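Local coordinates for TATA-box-binding protein (Methanococcus jannaschii, PDB 2Z8U) that probably binds the TATA-box promoter element and acts as a general initiation factor for archaeal transcription, at residues V18-K23 and P102-Q107; P57-L62 and T72-K77; Q137-V142 and L153-G158; A113-E118 and K177-I182. All blocks are in the same frame, centred on the assembly; numbering follows the deposited sequence.

How the interactions relate
All four contacts reach one antiparallel sheet, the curved saddle of the TBP fold, and they fall into two groups. Interactions 1 and 2, which come first along the chain, have centres about 11 Å apart and touch through Val18 and Ala74; interaction 2 is nested in the loop that interaction 1 closes. Interactions 3 and 4 follow, with centres about 12 Å apart; they touch through Gly158 and Leu115, and interaction 3 lies inside the loop closed by interaction 4. The two groups lie 26 to 30 Å apart between centres. Strand 105-114 serves both interactions 1 and 4, so it runs from the junction of the two repeats out to the helical packing of the second.

Interaction 1 of 4, residues V18-K23 and P102-Q107; sequences VVVSTK and PEIKIQ
Strands 14-23 and 105-114 pair antiparallel in the saddle sheet of the TBP fold, joining the last part of the first strand of repeat 1 to the strand that opens repeat 2. Their short segments meet at 131°, strongly twisted. Val20 faces Ile106 as a non-hydrogen-bonded pair, while Ser21 and Lys105 form the hydrogen-bonded pair: Ser21 N lies 2.8 Å from Lys105 O, and Lys105 N returns 2.9 Å to Ser21 O, nearly along its C=O axis. Two residues along, at the next hydrogen-bonded position, Gln107 N donates to Val19 O at 2.7 Å.

The Gln107 side chain reinforces this ladder. Its CB sits 3.6 Å from Val19 O. CG, beside the backbone N and anti to the carbonyl carbon, comes within 3.4 Å of Ser21 OG. A bend at chi2 then turns the amide back over the neighbouring strand, where NE2 gives an almost straight bond (166°) to Ser21 OG, 2.7 Å away and close to the amide plane. An alanine here would probably leave Ser21 OG without this donor and loosen the side-chain tie beside the main-chain ladder.

On the face carrying Val20 the contact is apolar. Val20 and Ile104 cross obliquely, with Val20 CB and Ile104 CG2 tightly packed at 3.5 Å; from helix 77-94, Ala80 touches Val20 and Glu81 touches Ile104. Beyond the Ser21-Lys105 pair, strand pairing gives way to a side-chain bond: Thr22 OG1, anti to its own backbone N, donates to Glu103 O at 2.8 Å, approaching 55° above the carbonyl plane.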
loop_
_atom_site.group_PDB
_atom_site.type_symbol
_atom_site.label_atom_id
_atom_site.label_comp_id
_atom_site.label_asym_id
_atom_site.label_seq_id
_atom_site.Cartn_x
_atom_site.Cartn_y
_atom_site.Cartn_z
ATOM N N VAL B 18 28.925 -16.842 -12.513
ATOM C CA VAL B 18 27.771 -16.683 -13.396
ATOM C C VAL B 18 26.675 -17.644 -12.950
ATOM O O VAL B 18 26.978 -18.645 -12.296
ATOM C CB VAL B 18 28.122 -16.938 -14.877
ATOM C CG1 VAL B 18 29.226 -16.016 -15.372
ATOM C CG2 VAL B 18 28.508 -18.421 -15.136
ATOM N N VAL B 19 25.416 -17.302 -13.231
ATOM C CA VAL B 19 24.297 -18.237 -13.090
ATOM C C VAL B 19 23.791 -18.437 -14.521
ATOM O O VAL B 19 23.587 -17.466 -15.233
ATOM C CB VAL B 19 23.190 -17.675 -12.155
ATOM C CG1 VAL B 19 21.941 -18.604 -12.119
ATOM C CG2 VAL B 19 23.746 -17.435 -10.736
ATOM N N VAL B 20 23.649 -19.679 -14.959
ATOM C CA VAL B 20 23.170 -19.955 -16.311
ATOM C C VAL B 20 21.939 -20.866 -16.282
ATOM O O VAL B 20 21.722 -21.604 -15.298
ATOM C CB VAL B 20 24.260 -20.606 -17.195
ATOM C CG1 VAL B 20 25.529 -19.720 -17.276
ATOM C CG2 VAL B 20 24.614 -22.044 -16.708
ATOM N N SER B 21 21.139 -20.793 -17.343
ATOM C CA SER B 21 20.045 -21.746 -17.541
ATOM C C SER B 21 20.141 -22.386 -18.906
ATOM O O SER B 21 20.752 -21.830 -19.830
ATOM C CB SER B 21 18.668 -21.055 -17.435
ATOM O OG SER B 21 18.590 -19.995 -18.380
ATOM N N THR B 22 19.518 -23.560 -19.037
ATOM C CA THR B 22 19.349 -24.170 -20.325
ATOM C C THR B 22 18.204 -25.184 -20.241
ATOM O O THR B 22 17.551 -25.307 -19.195
ATOM C CB THR B 22 20.672 -24.815 -20.840
ATOM O OG1 THR B 22 20.507 -25.169 -22.210
ATOM C CG2 THR B 22 21.045 -26.072 -20.042
ATOM N N LYS B 23 17.944 -25.864 -21.352
ATOM C CA LYS B 23 17.001 -26.955 -21.391
ATOM C C LYS B 23 17.719 -28.161 -21.994
ATOM O O LYS B 23 18.280 -28.067 -23.080
ATOM C CB LYS B 23 15.775 -26.562 -22.219
ATOM C CG LYS B 23 14.634 -27.596 -22.133
ATOM C CD LYS B 23 13.322 -26.989 -22.636
ATOM C CE LYS B 23 12.157 -27.949 -22.393
ATOM N NZ LYS B 23 10.963 -27.159 -21.979
ATOM N N PRO B 102 22.899 -28.127 -26.063
ATOM C CA PRO B 102 21.993 -27.081 -25.583
ATOM C C PRO B 102 22.666 -25.716 -25.574
ATOM O O PRO B 102 23.888 -25.626 -25.404
ATOM C CB PRO B 102 21.662 -27.538 -24.149
ATOM C CG PRO B 102 22.890 -28.239 -23.689
ATOM C CD PRO B 102 23.456 -28.920 -24.937
ATOM N N GLU B 103 21.891 -24.652 -25.789
ATOM C CA GLU B 103 22.432 -23.307 -25.679
ATOM C C GLU B 103 22.390 -22.837 -24.222
ATOM O O GLU B 103 21.349 -22.904 -23.558
ATOM C CB GLU B 103 21.682 -22.350 -26.614
ATOM C CG GLU B 103 22.094 -20.928 -26.437
ATOM C CD GLU B 103 21.358 -19.999 -27.357
ATOM O OE1 GLU B 103 20.445 -20.461 -28.064
ATOM O OE2 GLU B 103 21.695 -18.796 -27.343
ATOM N N ILE B 104 23.542 -22.426 -23.697
ATOM C CA ILE B 104 23.642 -21.992 -22.318
ATOM C C ILE B 104 23.380 -20.472 -22.239
ATOM O O ILE B 104 24.073 -19.708 -22.910
ATOM C CB ILE B 104 25.041 -22.327 -21.757
ATOM C CG1 ILE B 104 25.394 -23.818 -21.972
ATOM C CG2 ILE B 104 25.178 -21.859 -20.297
ATOM C CD1 ILE B 104 24.400 -24.826 -21.461
ATOM N N LYS B 105 22.388 -20.058 -21.444
ATOM C CA LYS B 105 21.996 -18.633 -21.309
ATOM C C LYS B 105 22.443 -18.053 -19.965
ATOM O O LYS B 105 22.188 -18.656 -18.909
ATOM C CB LYS B 105 20.461 -18.498 -21.446
ATOM C CG LYS B 105 19.931 -17.076 -21.206
ATOM C CD LYS B 105 18.595 -16.912 -21.900
ATOM C CE LYS B 105 17.492 -16.589 -20.924
ATOM N NZ LYS B 105 16.139 -16.845 -21.523
ATOM N N ILE B 106 23.081 -16.880 -19.979
ATOM C CA ILE B 106 23.440 -16.236 -18.722
ATOM C C ILE B 106 22.192 -15.641 -18.078
ATOM O O ILE B 106 21.481 -14.883 -18.711
ATOM C CB ILE B 106 24.567 -15.151 -18.898
ATOM C CG1 ILE B 106 25.913 -15.836 -19.185
ATOM C CG2 ILE B 106 24.699 -14.290 -17.645
ATOM C CD1 ILE B 106 26.976 -14.870 -19.796
ATOM N N GLN B 107 21.931 -16.013 -16.828
ATOM C CA GLN B 107 20.828 -15.444 -16.071
ATOM C C GLN B 107 21.280 -14.374 -15.093
ATOM O O GLN B 107 20.537 -13.446 -14.807
ATOM C CB GLN B 107 20.086 -16.511 -15.288
ATOM C CG GLN B 107 19.341 -17.497 -16.153
ATOM C CD GLN B 107 18.166 -16.864 -16.881
ATOM O OE1 GLN B 107 17.683 -15.789 -16.501
ATOM N NE2 GLN B 107 17.711 -17.521 -17.945
#

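Interaction 2 of 4, residues P57-L62 and T72-K77; sequences PKVALL and TGAKSK
The far end of a beta hairpin, made by strands 59-63 and 68-72 of the first repeat, meets here the loop that leads into helix 77-94. Two main-chain hydrogen bonds define the antiparallel pair of Ala60 and Thr72. Ala60 N donates to Thr72 O at 2.9 Å, and Thr72 N donates to Ala60 O at 3.0 Å; the N-H...O angles are 167° and 161°, and both bonds lie in the carbonyl planes. Val59 CA adds a C-H contact to Thr72 O at 3.3 Å. Farther along, Ser76 is the N-cap of helix 77-94, its OG bonded to Glu79 N.

Apolar contacts occupy both faces of the sheet. With its OG1 anti to the backbone N, Thr72 holds CG2 flanked by its own N and C and lays it 3.7 Å from Ala60 CB; Leu126 of a neighbouring subunit packs on both residues. On the helix side, Val59 CG1 leans over the turning chain, 3.5 Å from Ala74 N and 3.9 Å from Ala74 CB, while Ala83 of helix 77-94 also meets Val59.

Beyond the pair both backbones turn. Lys58 centres an inverse gamma turn closed by a weak bond from Val59 N to Pro57 O. At phi 105° a side chain on Gly73 would be pressed against Thr72 O, and its CB would also collide with Lys58 O, only 2.6 Å away.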
loop_
_atom_site.group_PDB
_atom_site.type_symbol
_atom_site.label_atom_id
_atom_site.label_comp_id
_atom_site.label_asym_id
_atom_site.label_seq_id
_atom_site.Cartn_x
_atom_site.Cartn_y
_atom_site.Cartn_z
ATOM N N PRO B 57 34.446 -28.835 -11.317
ATOM C CA PRO B 57 34.640 -27.612 -10.526
ATOM C C PRO B 57 33.491 -27.473 -9.509
ATOM O O PRO B 57 32.536 -28.243 -9.576
ATOM C CB PRO B 57 34.577 -26.506 -11.583
ATOM C CG PRO B 57 33.642 -27.050 -12.637
ATOM C CD PRO B 57 33.809 -28.559 -12.623
ATOM N N LYS B 58 33.607 -26.537 -8.565
ATOM C CA LYS B 58 32.575 -26.331 -7.545
ATOM C C LYS B 58 31.341 -25.685 -8.188
ATOM O O LYS B 58 31.164 -24.467 -8.133
ATOM C CB LYS B 58 33.114 -25.445 -6.421
ATOM C CG LYS B 58 32.513 -25.700 -5.032
ATOM C CD LYS B 58 33.156 -24.802 -3.946
ATOM C CE LYS B 58 34.570 -25.264 -3.534
ATOM N NZ LYS B 58 35.194 -24.417 -2.467
ATOM N N VAL B 59 30.509 -26.499 -8.825
ATOM C CA VAL B 59 29.280 -25.996 -9.445
ATOM C C VAL B 59 28.099 -26.877 -9.031
ATOM O O VAL B 59 28.276 -28.058 -8.724
ATOM C CB VAL B 59 29.375 -25.914 -11.002
ATOM C CG1 VAL B 59 30.510 -24.990 -11.463
ATOM C CG2 VAL B 59 29.532 -27.297 -11.623
ATOM N N ALA B 60 26.901 -26.298 -9.039
ATOM C CA ALA B 60 25.698 -27.019 -8.678
ATOM C C ALA B 60 24.664 -26.869 -9.788
ATOM O O ALA B 60 24.564 -25.810 -10.424
ATOM C CB ALA B 60 25.139 -26.490 -7.356
ATOM N N LEU B 61 23.902 -27.927 -10.005
ATOM C CA LEU B 61 22.864 -27.912 -11.031
ATOM C C LEU B 61 21.532 -28.268 -10.393
ATOM O O LEU B 61 21.470 -29.123 -9.506
ATOM C CB LEU B 61 23.193 -28.911 -12.155
ATOM C CG LEU B 61 24.451 -28.673 -13.019
ATOM C CD1 LEU B 61 25.676 -29.372 -12.434
ATOM C CD2 LEU B 61 24.202 -29.215 -14.395
ATOM N N LEU B 62 20.476 -27.605 -10.856
ATOM C CA LEU B 62 19.117 -27.914 -10.485
ATOM C C LEU B 62 18.435 -28.366 -11.760
ATOM O O LEU B 62 18.441 -27.641 -12.764
ATOM C CB LEU B 62 18.417 -26.689 -9.883
ATOM C CG LEU B 62 16.904 -26.744 -9.587
ATOM C CD1 LEU B 62 16.521 -27.849 -8.620
ATOM C CD2 LEU B 62 16.426 -25.388 -9.064
ATOM N N THR B 72 24.726 -22.887 -10.927
ATOM C CA THR B 72 25.389 -21.856 -10.143
ATOM C C THR B 72 26.812 -22.312 -9.832
ATOM O O THR B 72 27.111 -23.503 -9.889
ATOM C CB THR B 72 24.587 -21.617 -8.822
ATOM O OG1 THR B 72 25.117 -20.488 -8.137
ATOM C CG2 THR B 72 24.655 -22.827 -7.921
ATOM N N GLY B 73 27.691 -21.359 -9.523
ATOM C CA GLY B 73 29.015 -21.677 -9.021
ATOM C C GLY B 73 30.134 -21.502 -10.021
ATOM O O GLY B 73 31.294 -21.312 -9.626
ATOM N N ALA B 74 29.809 -21.588 -11.312
ATOM C CA ALA B 74 30.821 -21.471 -12.363
ATOM C C ALA B 74 31.414 -20.057 -12.419
ATOM O O ALA B 74 30.732 -19.081 -12.107
ATOM C CB ALA B 74 30.237 -21.851 -13.699
ATOM N N LYS B 75 32.674 -19.974 -12.817
ATOM C CA LYS B 75 33.395 -18.713 -12.922
ATOM C C LYS B 75 33.008 -17.992 -14.218
ATOM O O LYS B 75 33.142 -16.773 -14.315
ATOM C CB LYS B 75 34.919 -18.935 -12.887
ATOM C CG LYS B 75 35.500 -19.510 -11.584
ATOM C CD LYS B 75 37.048 -19.460 -11.607
ATOM C CE LYS B 75 37.666 -20.215 -10.437
ATOM N NZ LYS B 75 39.115 -19.894 -10.242
ATOM N N SER B 76 32.529 -18.760 -15.197
ATOM C CA SER B 76 32.205 -18.259 -16.543
ATOM C C SER B 76 31.106 -19.120 -17.169
ATOM O O SER B 76 30.892 -20.271 -16.750
ATOM C CB SER B 76 33.446 -18.324 -17.457
ATOM O OG SER B 76 33.766 -19.681 -17.731
ATOM N N LYS B 77 30.441 -18.567 -18.183
ATOM C CA LYS B 77 29.489 -19.320 -19.006
ATOM C C LYS B 77 30.103 -20.586 -19.567
ATOM O O LYS B 77 29.459 -21.626 -19.578
ATOM C CB LYS B 77 28.960 -18.445 -20.159
ATOM C CG LYS B 77 27.919 -19.142 -21.040
ATOM C CD LYS B 77 27.610 -18.279 -22.240
ATOM C CE LYS B 77 27.140 -19.099 -23.430
ATOM N NZ LYS B 77 27.041 -18.221 -24.631
#

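Interaction 3 of 4, residues Q137-V142 and L153-G158; sequences QFPGLV and LIFGSG
Leu141 and Ile154 lie side by side at the apolar centre of this hairpin, formed by strands 141-146 and 149-154 of the second repeat. Their tips, Leu141 CD2 and Ile154 CD1, meet at 4.1 Å, and Leu121, Ile124 and Ala125 of helix 121-127 touch Leu141, with Leu121 also reaching Ile154. Val142 and Leu153 likewise point the same way on the opposite face, where Val142 CG2 is 3.9 Å from Leu153 CD2. Phe138 of a neighbouring subunit packs on Leu153.

Just past the paired residues, the Phe155 ring leans back over Pro139 and Gly140. Its CG is anti to the carbonyl carbon (chi1 -60°), which brings CD1 to 3.6 Å from Gly140 CA and CE1 to 3.5 Å from Pro139 O. A CB on Gly140 would clash with Phe155 CE1 at 2.7 Å, so the close ring contact depends on glycine. An alanine in place of Phe155 would probably strip this cover from Gly140 and weaken the packing against Pro139.

The polar contacts are main-chain. Leu141 N donates to Ile154 O at 2.8 Å with a nearly straight geometry (170°), and Ile154 N returns a bond of 2.9 Å to Leu141 O. Beyond the strand, a type I turn from Phe155 to Gly158 closes through Gly158 N and Phe155 O.

With the amides of Leu141 and Ile154 bonded to each other's carbonyls, the main chain holds the pair and the side chains add hydrocarbon alone, consistent with Phe155 being, as in other TBPs, a ring that wedges between DNA bases.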
loop_
_atom_site.group_PDB
_atom_site.type_symbol
_atom_site.label_atom_id
_atom_site.label_comp_id
_atom_site.label_asym_id
_atom_site.label_seq_id
_atom_site.Cartn_x
_atom_site.Cartn_y
_atom_site.Cartn_z
ATOM N N GLN B 137 23.578 -2.755 10.251
ATOM C CA GLN B 137 22.706 -3.810 9.740
ATOM C C GLN B 137 23.368 -4.625 8.628
ATOM O O GLN B 137 23.045 -5.790 8.425
ATOM C CB GLN B 137 21.360 -3.238 9.272
ATOM C CG GLN B 137 20.476 -2.643 10.392
ATOM C CD GLN B 137 20.232 -3.596 11.557
ATOM O OE1 GLN B 137 20.008 -4.791 11.363
ATOM N NE2 GLN B 137 20.276 -3.067 12.776
ATOM N N PHE B 138 24.287 -4.009 7.906
ATOM C CA PHE B 138 24.991 -4.681 6.824
ATOM C C PHE B 138 26.191 -3.857 6.397
ATOM O O PHE B 138 26.153 -2.625 6.444
ATOM C CB PHE B 138 24.053 -4.959 5.619
ATOM C CG PHE B 138 23.393 -3.729 5.052
ATOM C CD1 PHE B 138 23.927 -3.085 3.945
ATOM C CD2 PHE B 138 22.219 -3.218 5.616
ATOM C CE1 PHE B 138 23.322 -1.933 3.424
ATOM C CE2 PHE B 138 21.608 -2.063 5.091
ATOM C CZ PHE B 138 22.155 -1.430 3.998
ATOM N N PRO B 139 27.259 -4.530 5.944
ATOM C CA PRO B 139 28.417 -3.784 5.504
ATOM C C PRO B 139 28.171 -3.278 4.072
ATOM O O PRO B 139 27.537 -3.980 3.279
ATOM C CB PRO B 139 29.517 -4.855 5.509
ATOM C CG PRO B 139 28.816 -6.089 5.131
ATOM C CD PRO B 139 27.460 -5.991 5.795
ATOM N N GLY B 140 28.669 -2.091 3.736
ATOM C CA GLY B 140 28.561 -1.615 2.352
ATOM C C GLY B 140 27.329 -0.763 2.124
ATOM O O GLY B 140 26.358 -0.823 2.894
ATOM N N LEU B 141 27.400 0.054 1.081
ATOM C CA LEU B 141 26.296 0.851 0.618
ATOM C C LEU B 141 25.600 0.149 -0.571
ATOM O O LEU B 141 26.274 -0.378 -1.477
ATOM C CB LEU B 141 26.847 2.207 0.184
ATOM C CG LEU B 141 25.887 3.233 -0.401
ATOM C CD1 LEU B 141 26.263 4.598 0.088
ATOM C CD2 LEU B 141 25.908 3.171 -1.912
ATOM N N VAL B 142 24.265 0.146 -0.555
ATOM C CA VAL B 142 23.466 -0.484 -1.605
ATOM C C VAL B 142 22.971 0.574 -2.585
ATOM O O VAL B 142 22.423 1.608 -2.208
ATOM C CB VAL B 142 22.293 -1.331 -1.036
ATOM C CG1 VAL B 142 21.517 -2.026 -2.156
ATOM C CG2 VAL B 142 22.823 -2.373 -0.042
ATOM N N LEU B 153 26.878 -3.024 -4.741
ATOM C CA LEU B 153 27.308 -2.834 -3.362
ATOM C C LEU B 153 28.687 -2.198 -3.379
ATOM O O LEU B 153 29.600 -2.678 -4.066
ATOM C CB LEU B 153 27.362 -4.161 -2.609
ATOM C CG LEU B 153 26.248 -5.172 -2.896
ATOM C CD1 LEU B 153 26.628 -6.510 -2.295
ATOM C CD2 LEU B 153 24.924 -4.685 -2.336
ATOM N N ILE B 154 28.830 -1.111 -2.643
ATOM C CA ILE B 154 30.093 -0.392 -2.571
ATOM C C ILE B 154 30.602 -0.451 -1.144
ATOM O O ILE B 154 29.877 -0.075 -0.215
ATOM C CB ILE B 154 29.915 1.089 -2.965
ATOM C CG1 ILE B 154 29.313 1.211 -4.376
ATOM C CG2 ILE B 154 31.273 1.808 -2.845
ATOM C CD1 ILE B 154 28.836 2.619 -4.768
ATOM N N PHE B 155 31.853 -0.878 -0.979
ATOM C CA PHE B 155 32.457 -1.031 0.344
ATOM C C PHE B 155 33.449 0.087 0.651
ATOM O O PHE B 155 33.987 0.710 -0.277
ATOM C CB PHE B 155 33.084 -2.428 0.467
ATOM C CG PHE B 155 32.078 -3.526 0.290
ATOM C CD1 PHE B 155 31.242 -3.878 1.346
ATOM C CD2 PHE B 155 31.888 -4.129 -0.953
ATOM C CE1 PHE B 155 30.254 -4.855 1.187
ATOM C CE2 PHE B 155 30.897 -5.118 -1.123
ATOM C CZ PHE B 155 30.094 -5.481 -0.046
ATOM N N GLY B 156 33.648 0.363 1.948
ATOM C CA GLY B 156 34.580 1.423 2.401
ATOM C C GLY B 156 36.005 1.190 1.914
ATOM O O GLY B 156 36.811 2.120 1.835
ATOM N N SER B 157 36.311 -0.058 1.573
ATOM C CA SER B 157 37.633 -0.419 1.055
ATOM C C SER B 157 37.860 0.117 -0.369
ATOM O O SER B 157 39.003 0.230 -0.818
ATOM C CB SER B 157 37.777 -1.951 1.034
ATOM O OG SER B 157 36.825 -2.544 0.170
ATOM N N GLY B 158 36.773 0.415 -1.079
ATOM C CA GLY B 158 36.853 0.726 -2.513
ATOM C C GLY B 158 36.360 -0.424 -3.393
ATOM O O GLY B 158 36.115 -0.227 -4.572
#

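Interaction 4 of 4, residues A113-E118 and K177-I182; sequences ADLGIE and KILDTI
Strand 105-114 ends at Asp114, and the chain then turns beside helix 168-183, a long helix packed on the saddle of the TBP fold. Leu115 has near-helical backbone angles, whereas Gly116 takes a positive phi of 90°, a value that favours glycine and redirects the chain so that Ile117 also faces the helix. The backbones stay well separated: the nearest pair of CA atoms, Leu115 CA and Leu179 CA, is 7.1 Å apart. Within the helix, Ile182 N donates to Ile178 O at 2.9 Å. Thr181 OG1 adds a second donor to Lys177 O at 2.9 Å, alongside Thr181 N, and is bonded to Tyr143 OH as well.

Side-chain contact between the segments is purely apolar, and Leu115 carries most of it. Its CG is anti to the carbonyl carbon and its chain is extended (chi2 180°), so the two methyls reach different helix residues. The Leu115 and Leu179 side chains run past each other in opposite directions, CD2 to CD2 3.6 Å; Leu115 crosses Ile178 at about a right angle, its CD2 4.1 Å from Ile178 CG2. CD1 of Leu115 instead meets Ile182 tip to tip, 4.1 Å from Ile182 CG1. Ile117, its CG1 flanked by backbone N and C (chi1 57°), passes Ile182 in the opposite direction, CD1 3.9 Å from Ile182 CG2.

This cluster ties the strand's exit to the helix on one face of the second-repeat half of the sheet. Val160 of strand 159-163 touches both Leu115 and Ile178, and Ile154 of strand 149-154 meets Leu115 and Ile182, so the helix is seated against adjacent strands as well as this turn.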
loop_
_atom_site.group_PDB
_atom_site.type_symbol
_atom_site.label_atom_id
_atom_site.label_comp_id
_atom_site.label_asym_id
_atom_site.label_seq_id
_atom_site.Cartn_x
_atom_site.Cartn_y
_atom_site.Cartn_z
ATOM N N ALA B 113 34.997 -4.900 -8.921
ATOM C CA ALA B 113 35.950 -3.906 -9.364
ATOM C C ALA B 113 36.446 -3.137 -8.138
ATOM O O ALA B 113 35.932 -3.285 -7.040
ATOM C CB ALA B 113 35.331 -2.982 -10.387
ATOM N N ASP B 114 37.487 -2.345 -8.321
ATOM C CA ASP B 114 37.995 -1.561 -7.215
ATOM C C ASP B 114 37.989 -0.117 -7.646
ATOM O O ASP B 114 38.455 0.212 -8.742
ATOM C CB ASP B 114 39.386 -2.046 -6.791
ATOM C CG ASP B 114 39.316 -3.256 -5.869
ATOM O OD1 ASP B 114 39.067 -3.092 -4.669
ATOM O OD2 ASP B 114 39.504 -4.385 -6.333
ATOM N N LEU B 115 37.393 0.734 -6.811
ATOM C CA LEU B 115 37.239 2.152 -7.160
ATOM C C LEU B 115 38.587 2.880 -7.264
ATOM O O LEU B 115 38.699 3.850 -8.004
ATOM C CB LEU B 115 36.364 2.875 -6.138
ATOM C CG LEU B 115 34.852 2.582 -6.088
ATOM C CD1 LEU B 115 34.231 3.431 -4.981
ATOM C CD2 LEU B 115 34.170 2.850 -7.431
ATOM N N GLY B 116 39.588 2.415 -6.519
ATOM C CA GLY B 116 40.899 3.118 -6.459
ATOM C C GLY B 116 40.936 4.156 -5.346
ATOM O O GLY B 116 42.008 4.740 -5.031
ATOM N N ILE B 117 39.772 4.368 -4.726
ATOM C CA ILE B 117 39.648 5.240 -3.553
ATOM C C ILE B 117 38.839 4.553 -2.469
ATOM O O ILE B 117 38.064 3.623 -2.750
ATOM C CB ILE B 117 39.004 6.622 -3.891
ATOM C CG1 ILE B 117 37.627 6.436 -4.537
ATOM C CG2 ILE B 117 39.921 7.444 -4.805
ATOM C CD1 ILE B 117 36.511 7.059 -3.772
ATOM N N GLU B 118 39.042 4.982 -1.235
ATOM C CA GLU B 118 38.235 4.535 -0.109
ATOM C C GLU B 118 37.078 5.523 0.074
ATOM O O GLU B 118 37.278 6.620 0.605
ATOM C CB GLU B 118 39.083 4.384 1.146
ATOM C CG GLU B 118 40.235 3.388 0.993
ATOM C CD GLU B 118 41.180 3.411 2.165
ATOM O OE1 GLU B 118 41.014 4.262 3.070
ATOM O OE2 GLU B 118 42.100 2.590 2.199
ATOM N N LYS B 177 29.127 4.073 -14.951
ATOM C CA LYS B 177 28.111 4.832 -14.217
ATOM C C LYS B 177 28.409 4.980 -12.730
ATOM O O LYS B 177 28.265 6.066 -12.183
ATOM C CB LYS B 177 26.717 4.247 -14.439
ATOM C CG LYS B 177 26.080 4.760 -15.718
ATOM C CD LYS B 177 25.054 3.791 -16.269
ATOM C CE LYS B 177 24.409 4.331 -17.542
ATOM N NZ LYS B 177 23.242 5.208 -17.237
ATOM N N ILE B 178 28.845 3.898 -12.088
ATOM C CA ILE B 178 29.263 3.954 -10.678
ATOM C C ILE B 178 30.425 4.957 -10.502
ATOM O O ILE B 178 30.350 5.873 -9.684
ATOM C CB ILE B 178 29.642 2.562 -10.174
ATOM C CG1 ILE B 178 28.406 1.653 -10.201
ATOM C CG2 ILE B 178 30.261 2.618 -8.778
ATOM C CD1 ILE B 178 28.726 0.168 -10.356
ATOM N N LEU B 179 31.474 4.789 -11.296
ATOM C CA LEU B 179 32.615 5.711 -11.284
ATOM C C LEU B 179 32.214 7.171 -11.482
ATOM O O LEU B 179 32.702 8.054 -10.767
ATOM C CB LEU B 179 33.641 5.291 -12.337
ATOM C CG LEU B 179 34.291 3.931 -12.087
ATOM C CD1 LEU B 179 35.251 3.584 -13.215
ATOM C CD2 LEU B 179 34.999 3.929 -10.740
ATOM N N ASP B 180 31.330 7.421 -12.447
ATOM C CA ASP B 180 30.845 8.777 -12.730
ATOM C C ASP B 180 30.091 9.378 -11.544
ATOM O O ASP B 180 30.167 10.582 -11.273
ATOM C CB ASP B 180 29.948 8.771 -13.970
ATOM C CG ASP B 180 30.742 8.687 -15.281
ATOM O OD1 ASP B 180 30.106 8.420 -16.325
ATOM O OD2 ASP B 180 31.983 8.888 -15.280
ATOM N N THR B 181 29.366 8.524 -10.836
ATOM C CA THR B 181 28.568 8.947 -9.695
ATOM C C THR B 181 29.478 9.289 -8.516
ATOM O O THR B 181 29.376 10.375 -7.953
ATOM C CB THR B 181 27.530 7.866 -9.331
ATOM O OG1 THR B 181 26.635 7.691 -10.436
ATOM C CG2 THR B 181 26.728 8.266 -8.117
ATOM N N ILE B 182 30.388 8.379 -8.170
ATOM C CA ILE B 182 31.362 8.632 -7.102
ATOM C C ILE B 182 32.168 9.923 -7.347
ATOM O O ILE B 182 32.364 10.714 -6.418
ATOM C CB ILE B 182 32.278 7.389 -6.847
ATOM C CG1 ILE B 182 31.642 6.466 -5.806
ATOM C CG2 ILE B 182 33.672 7.800 -6.363
ATOM C CD1 ILE B 182 30.677 5.472 -6.344
#